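Local structure of multisubunit Na+/H+ antiporter, A subunit (Anoxybacillus flavithermus, 6Z16) at residues A[409-414]-A[471-475]; A[315-319]-A[577-581]; A[625-629]-A[742-746]. The protein probably serves as the large membrane subunit of a multisubunit antiporter that exchanges sodium ions for protons across the cell membrane. One frame throughout, in Å; residues are numbered along the deposited sequence.

Contact 1 (A[409-414]-A[471-475])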
ATOM      1  N   THR A 409     -71.922  12.805 102.432  1.00114.69           N
ATOM      2  CA  THR A 409     -70.858  13.617 101.867  1.00118.17           C
ATOM      3  C   THR A 409     -70.726  14.955 102.586  1.00109.94           C
ATOM      4  O   THR A 409     -69.633  15.525 102.594  1.00109.54           O
ATOM      5  CB  THR A 409     -71.083  13.796 100.360  1.00127.98           C
ATOM      6  OG1 THR A 409     -69.954  14.451  99.776  1.00130.69           O
ATOM      7  CG2 THR A 409     -72.338  14.589 100.066  1.00125.54           C
ATOM      8  N   PHE A 410     -71.794  15.432 103.241  1.00108.44           N
ATOM      9  CA  PHE A 410     -71.670  16.579 104.135  1.00 98.75           C
ATOM     10  C   PHE A 410     -70.804  16.251 105.340  1.00 90.31           C
ATOM     11  O   PHE A 410     -69.999  17.084 105.769  1.00 90.15           O
ATOM     12  CB  PHE A 410     -73.047  17.063 104.591  1.00104.94           C
ATOM     13  CG  PHE A 410     -72.989  18.083 105.682  1.00114.84           C
ATOM     14  CD1 PHE A 410     -72.504  19.352 105.433  1.00122.29           C
ATOM     15  CD2 PHE A 410     -73.418  17.770 106.961  1.00115.90           C
ATOM     16  CE1 PHE A 410     -72.440  20.293 106.436  1.00124.51           C
ATOM     17  CE2 PHE A 410     -73.360  18.703 107.970  1.00116.54           C
ATOM     18  CZ  PHE A 410     -72.866  19.968 107.707  1.00122.44           C
ATOM     19  N   THR A 411     -70.967  15.051 105.904  1.00 85.59           N
ATOM     20  CA  THR A 411     -70.118  14.625 107.013  1.00 84.15           C
ATOM     21  C   THR A 411     -68.658  14.533 106.585  1.00 87.79           C
ATOM     22  O   THR A 411     -67.762  15.009 107.298  1.00 85.65           O
ATOM     23  CB  THR A 411     -70.604  13.280 107.551  1.00 79.98           C
ATOM     24  OG1 THR A 411     -71.967  13.400 107.971  1.00 83.73           O
ATOM     25  CG2 THR A 411     -69.758  12.834 108.728  1.00 76.29           C
ATOM     26  N   ILE A 412     -68.412  13.967 105.398  1.00 92.80           N
ATOM     27  CA  ILE A 412     -67.047  13.826 104.889  1.00 82.14           C
ATOM     28  C   ILE A 412     -66.424  15.193 104.614  1.00 71.08           C
ATOM     29  O   ILE A 412     -65.263  15.446 104.969  1.00 72.81           O
ATOM     30  CB  ILE A 412     -67.040  12.945 103.628  1.00 88.76           C
ATOM     31  CG1 ILE A 412     -67.604  11.562 103.936  1.00 96.10           C
ATOM     32  CG2 ILE A 412     -65.629  12.782 103.099  1.00 90.77           C
ATOM     33  CD1 ILE A 412     -67.950  10.771 102.703  1.00 89.67           C
ATOM     34  N   ALA A 413     -67.197  16.103 104.011  1.00 70.64           N
ATOM     35  CA  ALA A 413     -66.703  17.440 103.705  1.00 69.53           C
ATOM     36  C   ALA A 413     -66.443  18.241 104.970  1.00 68.19           C
ATOM     37  O   ALA A 413     -65.466  18.994 105.037  1.00 60.83           O
ATOM     38  CB  ALA A 413     -67.699  18.176 102.812  1.00 85.80           C
ATOM     39  N   LEU A 414     -67.297  18.079 105.985  1.00 71.55           N
ATOM     40  CA  LEU A 414     -67.097  18.783 107.244  1.00 58.60           C
ATOM     41  C   LEU A 414     -65.846  18.291 107.957  1.00 58.88           C
ATOM     42  O   LEU A 414     -65.068  19.106 108.465  1.00 54.38           O
ATOM     43  CB  LEU A 414     -68.332  18.621 108.128  1.00 57.01           C
ATOM     44  CG  LEU A 414     -68.378  19.396 109.443  1.00 60.06           C
ATOM     45  CD1 LEU A 414     -68.363  20.885 109.175  1.00 53.88           C
ATOM     46  CD2 LEU A 414     -69.613  19.013 110.229  1.00 51.95           C
ATOM     47  N   VAL A 471     -67.637  25.250 103.326  1.00122.30           N
ATOM     48  CA  VAL A 471     -68.775  24.514 103.858  1.00102.16           C
ATOM     49  C   VAL A 471     -69.973  25.432 103.968  1.00 94.74           C
ATOM     50  O   VAL A 471     -71.082  25.081 103.541  1.00100.27           O
ATOM     51  CB  VAL A 471     -68.409  23.876 105.208  1.00 92.12           C
ATOM     52  CG1 VAL A 471     -69.624  23.257 105.853  1.00 88.95           C
ATOM     53  CG2 VAL A 471     -67.372  22.822 104.989  1.00 93.06           C
ATOM     54  N   SER A 472     -69.727  26.684 104.339  1.00 97.36           N
ATOM     55  CA  SER A 472     -70.860  27.536 104.627  1.00100.46           C
ATOM     56  C   SER A 472     -71.473  28.101 103.367  1.00101.38           C
ATOM     57  O   SER A 472     -72.497  28.787 103.452  1.00 98.30           O
ATOM     58  CB  SER A 472     -70.464  28.656 105.585  1.00117.06           C
ATOM     59  OG  SER A 472     -71.566  29.505 105.847  1.00127.32           O
ATOM     60  N   ARG A 473     -70.893  27.821 102.199  1.00110.41           N
ATOM     61  CA  ARG A 473     -71.587  28.159 100.970  1.00123.97           C
ATOM     62  C   ARG A 473     -71.743  26.943 100.071  1.00133.55           C
ATOM     63  O   ARG A 473     -72.034  27.098  98.879  1.00133.88           O
ATOM     64  CB  ARG A 473     -70.888  29.329 100.262  1.00138.93           C
ATOM     65  CG  ARG A 473     -71.018  30.628 101.075  1.00157.34           C
ATOM     66  CD  ARG A 473     -70.353  31.873 100.513  1.00157.30           C
ATOM     67  NE  ARG A 473     -71.010  32.405  99.327  1.00157.35           N
ATOM     68  CZ  ARG A 473     -70.409  32.558  98.155  1.00160.65           C
ATOM     69  NH1 ARG A 473     -71.079  33.051  97.123  1.00159.38           N
ATOM     70  NH2 ARG A 473     -69.123  32.254  98.030  1.00161.02           N
ATOM     71  N   THR A 474     -71.599  25.735 100.623  1.00137.15           N
ATOM     72  CA  THR A 474     -71.850  24.515  99.863  1.00132.02           C
ATOM     73  C   THR A 474     -73.097  23.780 100.323  1.00121.47           C
ATOM     74  O   THR A 474     -73.871  23.302  99.492  1.00119.94           O
ATOM     75  CB  THR A 474     -70.642  23.574  99.959  1.00135.59           C
ATOM     76  OG1 THR A 474     -69.461  24.288  99.582  1.00137.93           O
ATOM     77  CG2 THR A 474     -70.790  22.387  99.026  1.00128.66           C
ATOM     78  N   PHE A 475     -73.330  23.709 101.631  1.00119.88           N
ATOM     79  CA  PHE A 475     -74.400  22.898 102.182  1.00114.98           C
ATOM     80  C   PHE A 475     -75.444  23.681 102.961  1.00117.66           C
ATOM     81  O   PHE A 475     -76.543  23.159 103.170  1.00121.89           O
ATOM     82  CB  PHE A 475     -73.817  21.819 103.104  1.00118.60           C
ATOM     83  CG  PHE A 475     -72.906  20.858 102.407  1.00123.98           C
ATOM     84  CD1 PHE A 475     -73.427  19.822 101.650  1.00125.21           C
ATOM     85  CD2 PHE A 475     -71.528  20.985 102.514  1.00124.18           C
ATOM     86  CE1 PHE A 475     -72.592  18.932 101.008  1.00125.43           C
ATOM     87  CE2 PHE A 475     -70.690  20.096 101.875  1.00125.72           C
ATOM     88  CZ  PHE A 475     -71.224  19.070 101.122  1.00130.25           C
TER
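Phe-410 and Phe-475 carry most of this contact as a T-shaped (edge-to-face) aromatic pair. The CD1 corner of Phe-410 sits over one face of the Phe-475 ring, displaced toward its rim, and comes within 3.4 Å of CG of Phe-475. The ring centroids are 5.1 Å apart and the planes are inclined at 69°. With CG of Phe-410 anti to the backbone N (chi1 170°), its ring leans across to the incoming phenylalanine. The same face of Phe-475 also receives a CH-pi contact from the backbone: CA of Phe-410 stands 4.2 Å from the ring centroid, 20° off the normal. On the opposite face lies CG2 of Thr-474, the preceding residue, so the ring is sandwiched between a neighbour in sequence and a partner on another helix.

The helices concerned are 407-421 and 451-472, two predicted membrane spans of the antiporter-like fold shared with the large membrane subunits of complex I. Phe-475 lies just beyond the second of them, where Arg-473 leaves helical geometry; the carbonyl O of Val-471 accepts the backbone N-H groups of both Thr-474 and Phe-475, curling the chain so that the aromatic side chain turns back toward helix 407-421.

Aliphatic side chains flank the aromatic pair. Ala-413, one turn after Phe-410, points its methyl toward the other segment, and CB lies 3.7 Å from CE2 of Phe-475; so small a residue lets the broad ring come close to the helix. Val-471 puts CG1 4.1 Å from CE1 of Phe-410 and 4.3 Å from CD1 of Leu-414, its branched side chain serving two partners. Val-383 of helix 360-391 touches both Thr-409 and Ala-413, while Leu-402 packs on Phe-475.

Contact 2 (A[315-319]-A[577-581])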
ATOM      1  N   PHE A 315     -54.253  33.975 100.605  1.00 45.32           N
ATOM      2  CA  PHE A 315     -55.027  35.155 100.247  1.00 43.39           C
ATOM      3  C   PHE A 315     -55.909  34.887  99.038  1.00 47.88           C
ATOM      4  O   PHE A 315     -57.093  35.232  99.040  1.00 53.75           O
ATOM      5  CB  PHE A 315     -54.104  36.339  99.977  1.00 60.42           C
ATOM      6  CG  PHE A 315     -54.841  37.609  99.677  1.00 98.03           C
ATOM      7  CD1 PHE A 315     -55.446  38.323 100.697  1.00102.21           C
ATOM      8  CD2 PHE A 315     -54.947  38.081  98.378  1.00104.64           C
ATOM      9  CE1 PHE A 315     -56.134  39.488 100.431  1.00104.56           C
ATOM     10  CE2 PHE A 315     -55.638  39.242  98.106  1.00106.08           C
ATOM     11  CZ  PHE A 315     -56.231  39.946  99.136  1.00104.65           C
ATOM     12  N   LEU A 316     -55.355  34.262  97.997  1.00 51.14           N
ATOM     13  CA  LEU A 316     -56.099  34.141  96.747  1.00 59.30           C
ATOM     14  C   LEU A 316     -57.202  33.089  96.770  1.00 66.45           C
ATOM     15  O   LEU A 316     -58.089  33.136  95.910  1.00 62.09           O
ATOM     16  CB  LEU A 316     -55.148  33.841  95.594  1.00 59.95           C
ATOM     17  CG  LEU A 316     -54.329  35.041  95.146  1.00 66.54           C
ATOM     18  CD1 LEU A 316     -53.350  34.610  94.098  1.00 73.41           C
ATOM     19  CD2 LEU A 316     -55.266  36.097  94.594  1.00 68.77           C
ATOM     20  N   ALA A 317     -57.180  32.154  97.722  1.00 65.37           N
ATOM     21  CA  ALA A 317     -58.142  31.054  97.694  1.00 57.39           C
ATOM     22  C   ALA A 317     -59.567  31.463  98.044  1.00 62.16           C
ATOM     23  O   ALA A 317     -60.476  30.653  97.855  1.00 61.31           O
ATOM     24  CB  ALA A 317     -57.698  29.948  98.643  1.00 43.55           C
ATOM     25  N   SER A 318     -59.794  32.672  98.546  1.00 66.26           N
ATOM     26  CA  SER A 318     -61.131  33.098  98.936  1.00 62.68           C
ATOM     27  C   SER A 318     -61.847  33.886  97.851  1.00 62.37           C
ATOM     28  O   SER A 318     -63.006  34.261  98.045  1.00 61.35           O
ATOM     29  CB  SER A 318     -61.066  33.939 100.211  1.00 62.77           C
ATOM     30  OG  SER A 318     -60.552  33.188 101.290  1.00 64.36           O
ATOM     31  N   LYS A 319     -61.190  34.153  96.725  1.00 68.63           N
ATOM     32  CA  LYS A 319     -61.803  34.930  95.656  1.00 79.73           C
ATOM     33  C   LYS A 319     -62.654  34.073  94.729  1.00 90.24           C
ATOM     34  O   LYS A 319     -63.581  34.594  94.098  1.00 91.88           O
ATOM     35  CB  LYS A 319     -60.699  35.662  94.875  1.00 91.40           C
ATOM     36  CG  LYS A 319     -61.158  36.722  93.862  1.00119.06           C
ATOM     37  CD  LYS A 319     -61.176  36.194  92.426  1.00135.65           C
ATOM     38  CE  LYS A 319     -61.514  37.287  91.421  1.00142.49           C
ATOM     39  NZ  LYS A 319     -62.917  37.771  91.560  1.00143.13           N
ATOM     40  N   TYR A 577     -61.965  43.314  98.417  1.00125.48           N
ATOM     41  CA  TYR A 577     -61.223  42.078  98.215  1.00121.84           C
ATOM     42  C   TYR A 577     -61.188  41.681  96.744  1.00113.56           C
ATOM     43  O   TYR A 577     -60.150  41.222  96.254  1.00110.11           O
ATOM     44  CB  TYR A 577     -61.835  40.966  99.063  1.00126.49           C
ATOM     45  CG  TYR A 577     -61.115  39.655  98.943  1.00122.25           C
ATOM     46  CD1 TYR A 577     -59.913  39.439  99.599  1.00118.63           C
ATOM     47  CD2 TYR A 577     -61.633  38.634  98.168  1.00122.72           C
ATOM     48  CE1 TYR A 577     -59.253  38.235  99.486  1.00121.43           C
ATOM     49  CE2 TYR A 577     -60.981  37.442  98.049  1.00127.31           C
ATOM     50  CZ  TYR A 577     -59.794  37.244  98.705  1.00126.37           C
ATOM     51  OH  TYR A 577     -59.153  36.042  98.575  1.00116.76           O
ATOM     52  N   TYR A 578     -62.300  41.867  96.023  1.00113.92           N
ATOM     53  CA  TYR A 578     -62.320  41.548  94.596  1.00121.59           C
ATOM     54  C   TYR A 578     -61.389  42.454  93.798  1.00128.31           C
ATOM     55  O   TYR A 578     -60.642  41.976  92.934  1.00129.10           O
ATOM     56  CB  TYR A 578     -63.743  41.638  94.041  1.00125.42           C
ATOM     57  CG  TYR A 578     -64.631  40.456  94.364  1.00137.79           C
ATOM     58  CD1 TYR A 578     -64.100  39.283  94.889  1.00141.79           C
ATOM     59  CD2 TYR A 578     -65.995  40.500  94.104  1.00138.38           C
ATOM     60  CE1 TYR A 578     -64.909  38.195  95.173  1.00139.49           C
ATOM     61  CE2 TYR A 578     -66.811  39.420  94.382  1.00141.90           C
ATOM     62  CZ  TYR A 578     -66.263  38.271  94.915  1.00140.63           C
ATOM     63  OH  TYR A 578     -67.073  37.193  95.191  1.00137.90           O
ATOM     64  N   ARG A 579     -61.389  43.758  94.091  1.00125.73           N
ATOM     65  CA  ARG A 579     -60.515  44.656  93.344  1.00116.41           C
ATOM     66  C   ARG A 579     -59.047  44.495  93.730  1.00109.99           C
ATOM     67  O   ARG A 579     -58.170  44.626  92.869  1.00111.88           O
ATOM     68  CB  ARG A 579     -60.976  46.103  93.511  1.00114.17           C
ATOM     69  CG  ARG A 579     -62.247  46.402  92.736  1.00115.00           C
ATOM     70  CD  ARG A 579     -62.700  47.843  92.879  1.00111.01           C
ATOM     71  NE  ARG A 579     -63.234  48.131  94.203  1.00116.23           N
ATOM     72  CZ  ARG A 579     -63.610  49.339  94.603  1.00119.58           C
ATOM     73  NH1 ARG A 579     -63.512  50.369  93.775  1.00113.63           N
ATOM     74  NH2 ARG A 579     -64.089  49.518  95.826  1.00118.98           N
ATOM     75  N   LEU A 580     -58.748  44.171  94.991  1.00103.33           N
ATOM     76  CA  LEU A 580     -57.355  43.934  95.344  1.00103.44           C
ATOM     77  C   LEU A 580     -56.868  42.577  94.846  1.00106.61           C
ATOM     78  O   LEU A 580     -55.664  42.406  94.624  1.00100.59           O
ATOM     79  CB  LEU A 580     -57.170  44.064  96.861  1.00101.76           C
ATOM     80  CG  LEU A 580     -55.775  44.315  97.454  1.00 93.77           C
ATOM     81  CD1 LEU A 580     -55.914  45.145  98.714  1.00 90.91           C
ATOM     82  CD2 LEU A 580     -55.012  43.047  97.771  1.00 91.04           C
ATOM     83  N   SER A 581     -57.773  41.613  94.650  1.00107.33           N
ATOM     84  CA  SER A 581     -57.391  40.372  93.989  1.00111.34           C
ATOM     85  C   SER A 581     -57.166  40.592  92.501  1.00125.23           C
ATOM     86  O   SER A 581     -56.294  39.954  91.901  1.00125.60           O
ATOM     87  CB  SER A 581     -58.462  39.309  94.219  1.00105.80           C
ATOM     88  OG  SER A 581     -58.132  38.105  93.552  1.00102.35           O
TER
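Tyr-577 and Phe-315 meet as a T-shaped (edge-to-face) pair, with the edge of the tyrosine directed at the face of the phenylalanine. CE1 of Tyr-577 stands over that face, toward its rim, 3.5 Å from CZ of Phe-315; the ring planes are inclined at 60°. Both first torsions place CG anti to the backbone N (chi1 -177° for Phe-315), extending each ring into the space between the segments. Leu-580 adds an aliphatic contact, its CD2 3.6 Å from CZ of Phe-315.

The tyrosine is long enough to carry its phenol end up to the type I beta turn of residues 316-319, which follows on from helix 296-316. There it lies beside Ser-318, though the exact placing of the hydroxyl is doubtful. Helix 574-583 is the short segment leading to helix 587-608, which probably corresponds to the long lateral helix of the related complex I subunit, so this contact joins the approach to that helix to the antiporter-like domain.

Lys-319 supplies the cation-pi element: its NZ lies 4.3 Å from the centroid of the Tyr-578 ring, off-centre and 28° from the normal. A chain bent at its second and fourth torsions brings the ammonium group there, while the methylene portion runs alongside Ser-581, with CG 3.3 Å from OG. Serine suits this place because its compact side chain, pointing toward the turn, also accommodates CD2 of Leu-316 at 3.7 Å from OG. Trp-573 meets the Tyr-577 ring from within the same chain, and Tyr-466 and Leu-465 of helix 451-472 pack on Ser-318.

Contact 3 (A[625-629]-A[742-746])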
ATOM      1  N   VAL A 625     -15.861  38.399  54.488  1.00 60.24           N
ATOM      2  CA  VAL A 625     -14.872  39.474  54.570  1.00 61.85           C
ATOM      3  C   VAL A 625     -14.503  39.775  56.017  1.00 52.50           C
ATOM      4  O   VAL A 625     -13.317  39.896  56.352  1.00 47.03           O
ATOM      5  CB  VAL A 625     -15.410  40.720  53.844  1.00 62.69           C
ATOM      6  CG1 VAL A 625     -14.571  41.929  54.140  1.00 66.18           C
ATOM      7  CG2 VAL A 625     -15.397  40.480  52.376  1.00 64.37           C
ATOM      8  N   ALA A 626     -15.505  39.850  56.899  1.00 45.07           N
ATOM      9  CA  ALA A 626     -15.271  40.209  58.292  1.00 32.77           C
ATOM     10  C   ALA A 626     -14.464  39.144  59.017  1.00 32.44           C
ATOM     11  O   ALA A 626     -13.496  39.464  59.718  1.00 33.61           O
ATOM     12  CB  ALA A 626     -16.602  40.440  58.999  1.00 30.31           C
ATOM     13  N   LEU A 627     -14.823  37.867  58.833  1.00 31.72           N
ATOM     14  CA  LEU A 627     -14.106  36.792  59.510  1.00 40.97           C
ATOM     15  C   LEU A 627     -12.674  36.668  59.011  1.00 45.73           C
ATOM     16  O   LEU A 627     -11.746  36.527  59.820  1.00 43.45           O
ATOM     17  CB  LEU A 627     -14.851  35.471  59.341  1.00 52.15           C
ATOM     18  CG  LEU A 627     -16.155  35.335  60.125  1.00 56.56           C
ATOM     19  CD1 LEU A 627     -16.902  34.088  59.722  1.00 44.50           C
ATOM     20  CD2 LEU A 627     -15.851  35.311  61.604  1.00 50.34           C
ATOM     21  N   LEU A 628     -12.461  36.786  57.695  1.00 55.18           N
ATOM     22  CA  LEU A 628     -11.104  36.642  57.176  1.00 57.04           C
ATOM     23  C   LEU A 628     -10.222  37.830  57.548  1.00 69.07           C
ATOM     24  O   LEU A 628      -9.063  37.639  57.939  1.00 61.87           O
ATOM     25  CB  LEU A 628     -11.140  36.438  55.665  1.00 53.92           C
ATOM     26  CG  LEU A 628     -11.685  35.079  55.242  1.00 57.95           C
ATOM     27  CD1 LEU A 628     -11.823  35.027  53.747  1.00 68.98           C
ATOM     28  CD2 LEU A 628     -10.756  33.989  55.725  1.00 56.06           C
ATOM     29  N   LEU A 629     -10.755  39.059  57.475  1.00 65.97           N
ATOM     30  CA  LEU A 629      -9.948  40.226  57.818  1.00 55.47           C
ATOM     31  C   LEU A 629      -9.661  40.298  59.310  1.00 46.70           C
ATOM     32  O   LEU A 629      -8.562  40.696  59.707  1.00 44.04           O
ATOM     33  CB  LEU A 629     -10.620  41.511  57.344  1.00 49.95           C
ATOM     34  CG  LEU A 629     -10.586  41.758  55.839  1.00 49.67           C
ATOM     35  CD1 LEU A 629     -11.317  43.033  55.506  1.00 41.54           C
ATOM     36  CD2 LEU A 629      -9.154  41.824  55.350  1.00 47.20           C
ATOM     37  N   ALA A 742     -13.738  44.638  48.787  1.00 38.65           N
ATOM     38  CA  ALA A 742     -13.242  43.959  49.981  1.00 31.75           C
ATOM     39  C   ALA A 742     -13.006  42.474  49.734  1.00 35.40           C
ATOM     40  O   ALA A 742     -11.999  41.927  50.195  1.00 39.91           O
ATOM     41  CB  ALA A 742     -14.216  44.160  51.135  1.00 36.97           C
ATOM     42  N   VAL A 743     -13.913  41.817  48.998  1.00 38.42           N
ATOM     43  CA  VAL A 743     -13.757  40.400  48.649  1.00 40.31           C
ATOM     44  C   VAL A 743     -12.497  40.182  47.814  1.00 42.75           C
ATOM     45  O   VAL A 743     -11.677  39.293  48.106  1.00 33.66           O
ATOM     46  CB  VAL A 743     -15.013  39.895  47.913  1.00 35.50           C
ATOM     47  CG1 VAL A 743     -14.765  38.573  47.280  1.00 39.31           C
ATOM     48  CG2 VAL A 743     -16.168  39.742  48.863  1.00 28.18           C
ATOM     49  N   GLY A 744     -12.317  41.014  46.781  1.00 43.26           N
ATOM     50  CA  GLY A 744     -11.159  40.875  45.911  1.00 38.63           C
ATOM     51  C   GLY A 744      -9.840  41.137  46.615  1.00 43.41           C
ATOM     52  O   GLY A 744      -8.886  40.367  46.464  1.00 41.66           O
ATOM     53  N   MET A 745      -9.778  42.198  47.426  1.00 42.80           N
ATOM     54  CA  MET A 745      -8.532  42.500  48.120  1.00 42.04           C
ATOM     55  C   MET A 745      -8.256  41.504  49.241  1.00 42.40           C
ATOM     56  O   MET A 745      -7.089  41.205  49.521  1.00 45.85           O
ATOM     57  CB  MET A 745      -8.567  43.933  48.650  1.00 55.50           C
ATOM     58  CG  MET A 745      -7.243  44.434  49.192  1.00 75.98           C
ATOM     59  SD  MET A 745      -7.271  46.169  49.667  1.00116.09           S
ATOM     60  CE  MET A 745      -5.611  46.359  50.319  1.00114.14           C
ATOM     61  N   THR A 746      -9.307  40.936  49.843  1.00 40.83           N
ATOM     62  CA  THR A 746      -9.125  39.913  50.868  1.00 49.74           C
ATOM     63  C   THR A 746      -8.515  38.650  50.283  1.00 49.91           C
ATOM     64  O   THR A 746      -7.525  38.129  50.810  1.00 43.92           O
ATOM     65  CB  THR A 746     -10.462  39.591  51.534  1.00 53.30           C
ATOM     66  OG1 THR A 746     -11.000  40.777  52.124  1.00 57.63           O
ATOM     67  CG2 THR A 746     -10.286  38.543  52.610  1.00 44.35           C
TER
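Two predicted membrane spans, helices 613-634 and 734-755, pack here in the C-terminal part of the chain, the latter within its MbhE-like region. The short segments run in roughly the same direction, crossing at 30° with their axes 10.4 Å apart. Val-625 divides its two methyls between successive residues: CG1 lies 3.8 Å from CB of Ala-742, and CG2 lies 3.7 Å from CG2 of Val-743. Alanine gives the branched valine close access to the helix.

Thr-746, one turn later, faces Leu-628 and Leu-629. Its CG2, anti to the backbone N, meets CB of Leu-628 at 3.8 Å, while OG1 lies 3.9 Å from CD2 of Leu-629. OG1 is turned back to the carbonyl O of Ala-742 in a hydrogen bond modelled very short, its exact length doubtful; this would satisfy the hydroxyl within its own helix and make threonine acceptable among apolar neighbours. A glycine here, lacking both CG2 and OG1, would probably open a gap beside Leu-628 and Leu-629.

Beyond the pair, a neighbouring subunit of the antiporter packs against this part of helix 613-634, its Leu-274 on Leu-627 and its Val-207 on Leu-628; a further protein chain reaches Val-743 on helix 734-755.

Contact 1 lies in the antiporter-like part of the chain and contact 2 at its edge, their centres 22 Å apart and their nearest atoms about 6 Å apart without touching. Both segments of contact 1 fall in sequence between the two of contact 2. Helix 451-472 joins their surroundings: its C-terminal end enters contact 1, and its Leu-465 and Tyr-466 pack beside contact 2. Contact 3 follows both along the chain and is remote, its centre 79 Å from that of contact 1. Helix 587-608 comes between contacts 2 and 3 along the chain, and the 64 Å between their centres is consistent with its bridging the antiporter-like bundle and the C-terminal membrane helices.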